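Local structure of secreted protein (Streptomyces lividans TK24, 5LXZ) at residues Glu186-Val195 with Tyr207-Leu215; Asp106-His117 with Gly170-Ser181. The protein probably acts as a copper-radical oxidase of the galactose oxidase-like AA5 family, with copper bound in its kelch-containing fold. The protein carries 1 engineered substitution. All coordinates share one frame; numbering follows the deposited sequence.

Contact 1: Glu186-Val195 with Tyr207-Leu215; sequences ETGTEDNYRV and YGIAQKLAL. With PO4 (phosphate ion), chain F; EDO (1,2-ethanediol), chain Q.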
# COMPACT_ATOMS: atom_id res chain seq x y z
N GLU A 186 4.00 10.86 23.37
CA GLU A 186 4.23 10.64 21.95
C GLU A 186 3.35 11.50 21.08
O GLU A 186 2.26 11.92 21.49
CB GLU A 186 3.93 9.19 21.54
CG GLU A 186 4.76 8.13 22.23
CD GLU A 186 4.36 6.73 21.80
OE1 GLU A 186 3.53 6.57 20.87
OE2 GLU A 186 4.84 5.78 22.43
N THR A 187 3.79 11.70 19.85
CA THR A 187 2.94 12.24 18.79
C THR A 187 2.81 11.21 17.70
O THR A 187 3.66 10.32 17.56
CB THR A 187 3.47 13.55 18.22
OG1 THR A 187 4.61 13.29 17.41
CG2 THR A 187 3.82 14.54 19.32
N GLY A 188 1.76 11.34 16.89
CA GLY A 188 1.54 10.39 15.81
C GLY A 188 1.47 10.98 14.42
O GLY A 188 1.37 10.24 13.47
N THR A 189 1.53 12.30 14.31
CA THR A 189 1.45 12.96 13.00
C THR A 189 2.41 14.13 13.00
O THR A 189 2.89 14.56 14.04
CB THR A 189 0.03 13.46 12.69
OG1 THR A 189 -0.42 14.41 13.68
CG2 THR A 189 -0.94 12.28 12.62
N GLU A 190 2.65 14.67 11.81
CA GLU A 190 3.48 15.85 11.67
C GLU A 190 2.89 17.03 12.43
O GLU A 190 1.68 17.26 12.42
CB GLU A 190 3.55 16.21 10.20
CG GLU A 190 4.37 17.45 9.86
CD GLU A 190 4.26 17.83 8.41
OE1 GLU A 190 4.53 16.94 7.58
OE2 GLU A 190 3.93 19.02 8.13
N ASP A 191 3.76 17.85 13.01
CA ASP A 191 3.35 19.14 13.53
C ASP A 191 4.46 20.16 13.27
O ASP A 191 5.57 19.79 12.93
CB ASP A 191 2.95 19.07 15.01
CG ASP A 191 2.00 20.18 15.44
OD1 ASP A 191 1.54 21.03 14.59
OD2 ASP A 191 1.68 20.20 16.65
N ASN A 192 4.08 21.42 13.39
CA ASN A 192 4.96 22.57 13.38
C ASN A 192 5.21 22.92 14.82
O ASN A 192 4.24 23.02 15.62
CB ASN A 192 4.27 23.71 12.62
CG ASN A 192 5.11 24.94 12.46
OD1 ASN A 192 5.64 25.47 13.40
ND2 ASN A 192 5.10 25.47 11.24
N TYR A 193 6.47 23.10 15.17
CA TYR A 193 6.89 23.24 16.55
C TYR A 193 7.41 24.62 16.82
O TYR A 193 8.25 25.11 16.08
CB TYR A 193 7.99 22.21 16.90
CG TYR A 193 7.40 20.83 17.03
CD1 TYR A 193 7.05 20.09 15.90
CD2 TYR A 193 7.10 20.30 18.26
CE1 TYR A 193 6.47 18.85 16.01
CE2 TYR A 193 6.49 19.06 18.39
CZ TYR A 193 6.17 18.32 17.26
OH TYR A 193 5.51 17.10 17.42
N ARG A 194 6.95 25.24 17.90
CA ARG A 194 7.46 26.51 18.38
C ARG A 194 8.75 26.27 19.14
O ARG A 194 8.83 25.37 19.92
CB ARG A 194 6.41 27.17 19.29
CG ARG A 194 6.68 28.67 19.50
CD ARG A 194 5.69 29.27 20.50
NE ARG A 194 5.98 28.90 21.86
CZ ARG A 194 6.83 29.54 22.68
NH1 ARG A 194 7.53 30.56 22.24
NH2 ARG A 194 7.00 29.11 23.92
N VAL A 195 9.77 27.09 18.88
CA VAL A 195 11.02 27.03 19.63
C VAL A 195 10.92 27.93 20.84
O VAL A 195 10.83 29.15 20.69
CB VAL A 195 12.19 27.49 18.76
CG1 VAL A 195 13.50 27.39 19.55
CG2 VAL A 195 12.25 26.66 17.49
N TYR A 207 11.36 27.83 13.24
CA TYR A 207 10.37 26.85 13.77
C TYR A 207 10.80 25.46 13.37
O TYR A 207 11.65 25.28 12.51
CB TYR A 207 8.97 27.16 13.23
CG TYR A 207 8.88 27.13 11.74
CD1 TYR A 207 9.20 28.27 10.99
CD2 TYR A 207 8.53 25.98 11.06
CE1 TYR A 207 9.14 28.24 9.62
CE2 TYR A 207 8.47 25.95 9.69
CZ TYR A 207 8.79 27.08 8.97
OH TYR A 207 8.71 27.01 7.59
N GLY A 208 10.18 24.45 13.98
CA GLY A 208 10.50 23.07 13.69
C GLY A 208 9.36 22.40 12.96
O GLY A 208 8.20 22.83 13.10
N ILE A 209 9.71 21.42 12.18
CA ILE A 209 8.72 20.45 11.63
C ILE A 209 9.19 19.06 11.95
O ILE A 209 10.33 18.72 11.66
CB ILE A 209 8.51 20.59 10.11
CG1 ILE A 209 8.10 22.01 9.76
CG2 ILE A 209 7.49 19.55 9.62
CD1 ILE A 209 6.66 22.36 9.99
N ALA A 210 8.33 18.21 12.50
CA ALA A 210 8.70 16.86 12.75
C ALA A 210 7.53 15.98 12.38
O ALA A 210 6.39 16.40 12.57
CB ALA A 210 9.02 16.64 14.21
N GLN A 211 7.83 14.79 11.90
CA GLN A 211 6.87 13.72 11.82
C GLN A 211 6.64 13.12 13.19
O GLN A 211 7.00 13.74 14.21
CB GLN A 211 7.34 12.67 10.81
CG GLN A 211 7.58 13.21 9.44
CD GLN A 211 6.35 13.82 8.84
OE1 GLN A 211 5.23 13.29 8.99
NE2 GLN A 211 6.52 14.98 8.25
N LYS A 212 6.01 11.97 13.28
CA LYS A 212 5.77 11.35 14.57
C LYS A 212 7.03 11.29 15.44
O LYS A 212 8.11 10.94 14.97
CB LYS A 212 5.16 9.98 14.44
CG LYS A 212 6.03 8.95 13.80
CD LYS A 212 5.51 7.54 14.07
CE LYS A 212 6.62 6.56 13.66
NZ LYS A 212 6.31 5.14 13.97
N LEU A 213 6.82 11.62 16.69
CA LEU A 213 7.86 11.57 17.73
C LEU A 213 7.36 10.56 18.76
O LEU A 213 6.50 10.86 19.61
CB LEU A 213 8.10 12.95 18.33
CG LEU A 213 8.60 14.02 17.36
CD1 LEU A 213 8.61 15.41 17.99
CD2 LEU A 213 9.98 13.67 16.77
N ALA A 214 7.86 9.33 18.63
CA ALA A 214 7.29 8.25 19.36
C ALA A 214 8.40 7.24 19.71
O ALA A 214 9.53 7.66 19.89
CB ALA A 214 6.09 7.66 18.59
N LEU A 215 8.06 5.98 19.87
CA LEU A 215 9.01 5.00 20.35
C LEU A 215 9.65 4.12 19.32
O LEU A 215 10.70 3.50 19.60
CB LEU A 215 8.33 4.17 21.43
CG LEU A 215 7.97 4.96 22.68
CD1 LEU A 215 7.25 4.07 23.67
CD2 LEU A 215 9.18 5.63 23.30
P PO4 F . 3.85 27.06 24.23
O1 PO4 F . 4.87 27.66 25.19
O2 PO4 F . 4.51 26.80 22.91
O3 PO4 F . 3.29 25.79 24.89
O4 PO4 F . 2.71 27.99 24.06
C1 EDO Q . 1.30 21.11 5.52
O1 EDO Q . -0.12 21.03 5.51
C2 EDO Q . 1.78 19.81 6.12
O2 EDO Q . 3.14 19.47 5.86
O HOH W 1 5.16 15.32 15.50

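Contact 2: Asp106-His117 with Gly170-Ser181; sequences DVTKAGGLMVVH and GLGRIYVEAQKS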
# COMPACT_ATOMS: atom_id res chain seq x y z
N ASP A 106 16.92 7.51 24.60
CA ASP A 106 16.29 6.73 25.63
C ASP A 106 15.12 5.98 25.00
O ASP A 106 14.13 6.60 24.54
CB ASP A 106 15.85 7.64 26.76
CG ASP A 106 15.29 6.91 27.93
OD1 ASP A 106 14.75 5.79 27.77
OD2 ASP A 106 15.41 7.49 29.06
N VAL A 107 15.19 4.66 25.00
CA VAL A 107 14.17 3.84 24.32
C VAL A 107 12.80 3.92 24.95
O VAL A 107 11.84 3.49 24.34
CB VAL A 107 14.58 2.33 24.22
CG1 VAL A 107 15.81 2.20 23.36
CG2 VAL A 107 14.74 1.69 25.60
N THR A 108 12.70 4.43 26.17
CA THR A 108 11.42 4.57 26.86
C THR A 108 10.80 5.95 26.63
O THR A 108 9.70 6.20 27.09
CB THR A 108 11.57 4.40 28.40
OG1 THR A 108 12.41 5.45 28.92
CG2 THR A 108 12.20 3.04 28.75
N LYS A 109 11.52 6.85 25.97
CA LYS A 109 11.03 8.24 25.76
C LYS A 109 10.75 8.51 24.28
O LYS A 109 11.55 8.23 23.43
CB LYS A 109 12.04 9.27 26.28
CG LYS A 109 12.18 9.20 27.80
CD LYS A 109 13.28 10.11 28.31
CE LYS A 109 13.25 10.07 29.84
NZ LYS A 109 14.10 11.17 30.37
N ALA A 110 9.61 9.12 24.05
CA ALA A 110 9.24 9.53 22.67
C ALA A 110 10.28 10.44 22.09
O ALA A 110 10.83 11.29 22.78
CB ALA A 110 7.91 10.21 22.71
N GLY A 111 10.56 10.32 20.80
CA GLY A 111 11.50 11.20 20.15
C GLY A 111 11.70 10.89 18.70
O GLY A 111 11.07 10.02 18.15
N GLY A 112 12.57 11.66 18.08
CA GLY A 112 12.85 11.56 16.68
C GLY A 112 13.48 12.81 16.13
O GLY A 112 13.88 13.68 16.91
N LEU A 113 13.55 12.94 14.81
CA LEU A 113 14.21 14.09 14.22
C LEU A 113 13.28 15.29 14.06
O LEU A 113 12.16 15.17 13.58
CB LEU A 113 14.88 13.76 12.89
CG LEU A 113 16.00 12.72 13.02
CD1 LEU A 113 16.53 12.40 11.65
CD2 LEU A 113 17.11 13.19 13.95
N MET A 114 13.75 16.43 14.55
CA MET A 114 13.14 17.72 14.28
C MET A 114 13.88 18.41 13.15
O MET A 114 15.12 18.51 13.19
CB MET A 114 13.25 18.58 15.54
CG MET A 114 12.59 19.94 15.49
SD MET A 114 10.79 19.84 15.42
CE MET A 114 10.40 18.97 16.93
N VAL A 115 13.14 18.86 12.14
CA VAL A 115 13.75 19.64 11.06
C VAL A 115 13.52 21.09 11.41
O VAL A 115 12.42 21.58 11.33
CB VAL A 115 13.17 19.31 9.70
CG1 VAL A 115 13.82 20.17 8.61
CG2 VAL A 115 13.34 17.83 9.44
N VAL A 116 14.58 21.80 11.80
CA VAL A 116 14.43 23.19 12.16
C VAL A 116 14.59 24.02 10.89
O VAL A 116 15.52 23.79 10.11
CB VAL A 116 15.45 23.62 13.24
CG1 VAL A 116 15.19 25.05 13.69
CG2 VAL A 116 15.48 22.63 14.41
N HIS A 117 13.69 24.97 10.73
CA HIS A 117 13.60 25.88 9.60
C HIS A 117 14.08 27.26 10.04
O HIS A 117 13.69 27.72 11.07
CB HIS A 117 12.17 26.00 9.12
CG HIS A 117 11.67 24.83 8.36
ND1 HIS A 117 11.61 23.57 8.92
CD2 HIS A 117 11.20 24.72 7.11
CE1 HIS A 117 11.13 22.73 8.03
NE2 HIS A 117 10.86 23.39 6.93
N GLY A 170 16.83 27.79 5.56
CA GLY A 170 17.87 26.91 6.00
C GLY A 170 17.23 25.80 6.83
O GLY A 170 16.24 26.06 7.56
N LEU A 171 17.80 24.60 6.74
CA LEU A 171 17.27 23.40 7.38
C LEU A 171 18.34 22.75 8.20
O LEU A 171 19.46 22.52 7.70
CB LEU A 171 16.75 22.42 6.32
CG LEU A 171 15.64 22.89 5.38
CD1 LEU A 171 15.29 21.82 4.35
CD2 LEU A 171 14.39 23.33 6.11
N GLY A 172 18.04 22.48 9.45
CA GLY A 172 18.92 21.80 10.36
C GLY A 172 18.18 20.71 11.10
O GLY A 172 17.22 21.00 11.80
N ARG A 173 18.64 19.47 10.98
CA ARG A 173 18.03 18.35 11.69
C ARG A 173 18.66 18.11 13.03
O ARG A 173 19.88 18.12 13.16
CB ARG A 173 18.12 17.09 10.85
CG ARG A 173 17.46 17.28 9.51
CD ARG A 173 17.18 16.01 8.74
NE ARG A 173 18.22 15.01 8.92
CZ ARG A 173 18.09 13.72 8.62
NH1 ARG A 173 16.96 13.22 8.07
NH2 ARG A 173 19.12 12.91 8.84
N ILE A 174 17.83 17.83 14.03
CA ILE A 174 18.29 17.53 15.37
C ILE A 174 17.37 16.53 16.07
O ILE A 174 16.13 16.63 15.99
CB ILE A 174 18.44 18.83 16.17
CG1 ILE A 174 19.16 18.60 17.49
CG2 ILE A 174 17.10 19.53 16.40
CD1 ILE A 174 20.63 18.22 17.29
N TYR A 175 17.95 15.56 16.77
CA TYR A 175 17.18 14.63 17.55
C TYR A 175 16.58 15.37 18.75
O TYR A 175 17.28 16.11 19.46
CB TYR A 175 18.05 13.43 18.01
CG TYR A 175 17.33 12.50 18.91
CD1 TYR A 175 16.38 11.57 18.41
CD2 TYR A 175 17.52 12.52 20.29
CE1 TYR A 175 15.69 10.72 19.23
CE2 TYR A 175 16.82 11.66 21.14
CZ TYR A 175 15.91 10.77 20.61
OH TYR A 175 15.20 9.95 21.42
N VAL A 176 15.29 15.15 18.98
CA VAL A 176 14.59 15.63 20.13
C VAL A 176 13.90 14.50 20.85
O VAL A 176 13.58 13.47 20.27
CB VAL A 176 13.61 16.78 19.80
CG1 VAL A 176 14.34 17.92 19.15
CG2 VAL A 176 12.46 16.28 18.94
N GLU A 177 13.69 14.67 22.15
CA GLU A 177 13.12 13.64 22.99
C GLU A 177 12.22 14.22 24.05
O GLU A 177 12.52 15.30 24.59
CB GLU A 177 14.29 12.91 23.64
CG GLU A 177 13.96 11.64 24.38
CD GLU A 177 15.25 10.92 24.75
OE1 GLU A 177 15.76 10.17 23.91
OE2 GLU A 177 15.72 11.12 25.89
N ALA A 178 11.19 13.50 24.43
CA ALA A 178 10.33 13.91 25.54
C ALA A 178 11.15 13.92 26.84
O ALA A 178 12.07 13.16 26.99
CB ALA A 178 9.16 12.98 25.69
N GLN A 179 10.75 14.79 27.75
CA GLN A 179 11.41 14.86 29.07
C GLN A 179 11.11 13.65 29.93
O GLN A 179 11.98 13.18 30.69
CB GLN A 179 10.98 16.15 29.77
CG GLN A 179 11.41 17.39 28.99
CD GLN A 179 10.66 18.65 29.38
OE1 GLN A 179 11.19 19.46 30.13
NE2 GLN A 179 9.44 18.83 28.86
N LYS A 180 9.91 13.11 29.80
CA LYS A 180 9.44 11.98 30.60
C LYS A 180 9.14 10.76 29.76
O LYS A 180 8.74 10.87 28.60
CB LYS A 180 8.17 12.36 31.35
CG LYS A 180 8.33 13.51 32.33
CD LYS A 180 7.09 13.65 33.20
CE LYS A 180 7.06 14.96 33.97
NZ LYS A 180 5.98 14.93 34.99
N SER A 181 9.28 9.59 30.37
CA SER A 181 9.00 8.32 29.70
C SER A 181 7.53 8.10 29.52
O SER A 181 6.72 8.61 30.30
CB SER A 181 9.61 7.16 30.53
OG SER A 181 11.00 7.32 30.59
O HOH W 2 7.89 9.63 26.26

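Contact 1: Glu186-Val195 with Tyr207-Leu215
The Tyr-193 ring presents an edge to Gly-208, whose carbonyl oxygen lies near the ring plane, and its hydroxyl end holds a water in that plane, OH to water oxygen 2.6 Å. Obliquely to the ring come two apolar groups, Ala-210 CB at 3.8 Å from CE1 and Leu-213 CD1 at 3.9 Å from CZ. On the sheet face bearing Asn-192 and Ile-209, the Asn-192 amide runs almost parallel to the Tyr-207 ring, the planes 20° apart and ND2 3.5 Å from CD2, while Ile-209 CD1 packs beside the same amide, whose OD1 accepts from Lys-136 NZ. The edge of the Arg-194 guanidinium meets a phosphate, probably from the crystallisation liquor, through NE and NH2. The Gln-211 amide stands perpendicular to the Glu-190 carboxylate: NE2 donates to the anti side of OE1 (2.9 Å), 29° out of the carboxylate plane, and Gln-211 OE1 accepts from Gly-319 N.

Antiparallel strands 191-195 and 207-210 are tied by paired backbone bonds between Asp-191 and Ala-210 and between Tyr-193 and Gly-208. Beyond them, Thr-187 grips Leu-213 twice: its N donates to Leu-213 O (2.8 Å), and its OG1, set between the backbone N and carbonyl carbon (chi1 73°), accepts from Leu-213 N at 2.9 Å.

Thr-187 OG1, Tyr-193 OH, Thr-189 O and Gln-211 O gather round one water, which bridges the segments where regular pairing stops; the tyrosine hydroxyl has two partners, this water and Asn-138 ND2, within this antiparallel strand pair of the GlxA beta barrel domain.

Contact 2: Asp106-His117 with Gly170-Ser181
Backbone pairing dominates where Gly-112, Met-114 and Val-116 face Val-176, Ile-174 and Gly-172 as antiparallel hydrogen-bonded pairs. Each exchanges two N-H...O bonds, and Ala-178 N to Ala-110 O, 2.8 Å, prolongs the series.

Apolar packing divides between the two sheet faces. On one, Met-114 CB lies 3.8 Å from Val-176 CG1, and Val-116 CG2 runs alongside Ile-174 CG2. On the other, Leu-171 CD2 makes a CH-pi contact over the centre of the His-117 ring, 3.6 Å from the centroid and 10° off the normal. Leu-113 CD1 sits over one face of the Arg-173 guanidinium, 3.7 Å from CZ.

Polar side chains fasten the turn 106-109. Glu-177 OE1 accepts from Asp-106 N on the syn side, tilted 34° from the carboxylate plane (3.0 Å), and from Tyr-175 OH on its anti lone pair (2.6 Å). The extended Lys-109 donates NZ to Gln-179 O, and Ser-181 OG donates to Thr-108 OG1, 2.9 Å. Asp-106 OD1 closes an Asx turn with Thr-108 N. Farther along the strands, His-117 ND1 donates to Val-115 O at the ring edge, and Arg-173 forms a salt bridge with Asp-219.

Two donors on one carboxylate oxygen would probably stabilise ionised Glu-177, coupling turn and strand.

Overall arrangement
The contacts are stitched into one antiparallel sheet: strand 206-210 of contact 1 lies beside strand 111-118 of contact 2, giving the order 164-177, 111-118, 206-210, 191-195. Their centres are about 8 Å apart. Probable hydrogen bonds join Tyr-207 O to His-117 N (2.7 Å) and Ile-209 N to Val-115 O (2.8 Å), and the Tyr-207 and His-117 rings stack. Met-114 also packs against Tyr-193, Ala-210 and Leu-213, so one hydrophobic layer serves both. A bound copper lies about 10 Å from the Lys-212 side chain, and a copper about 11 Å from that of Arg-173; the copper ligands, Asp-53 and Glu-101 at one site and Tyr-248, Tyr-460, His-461 and His-548 at the other, all lie outside these segments.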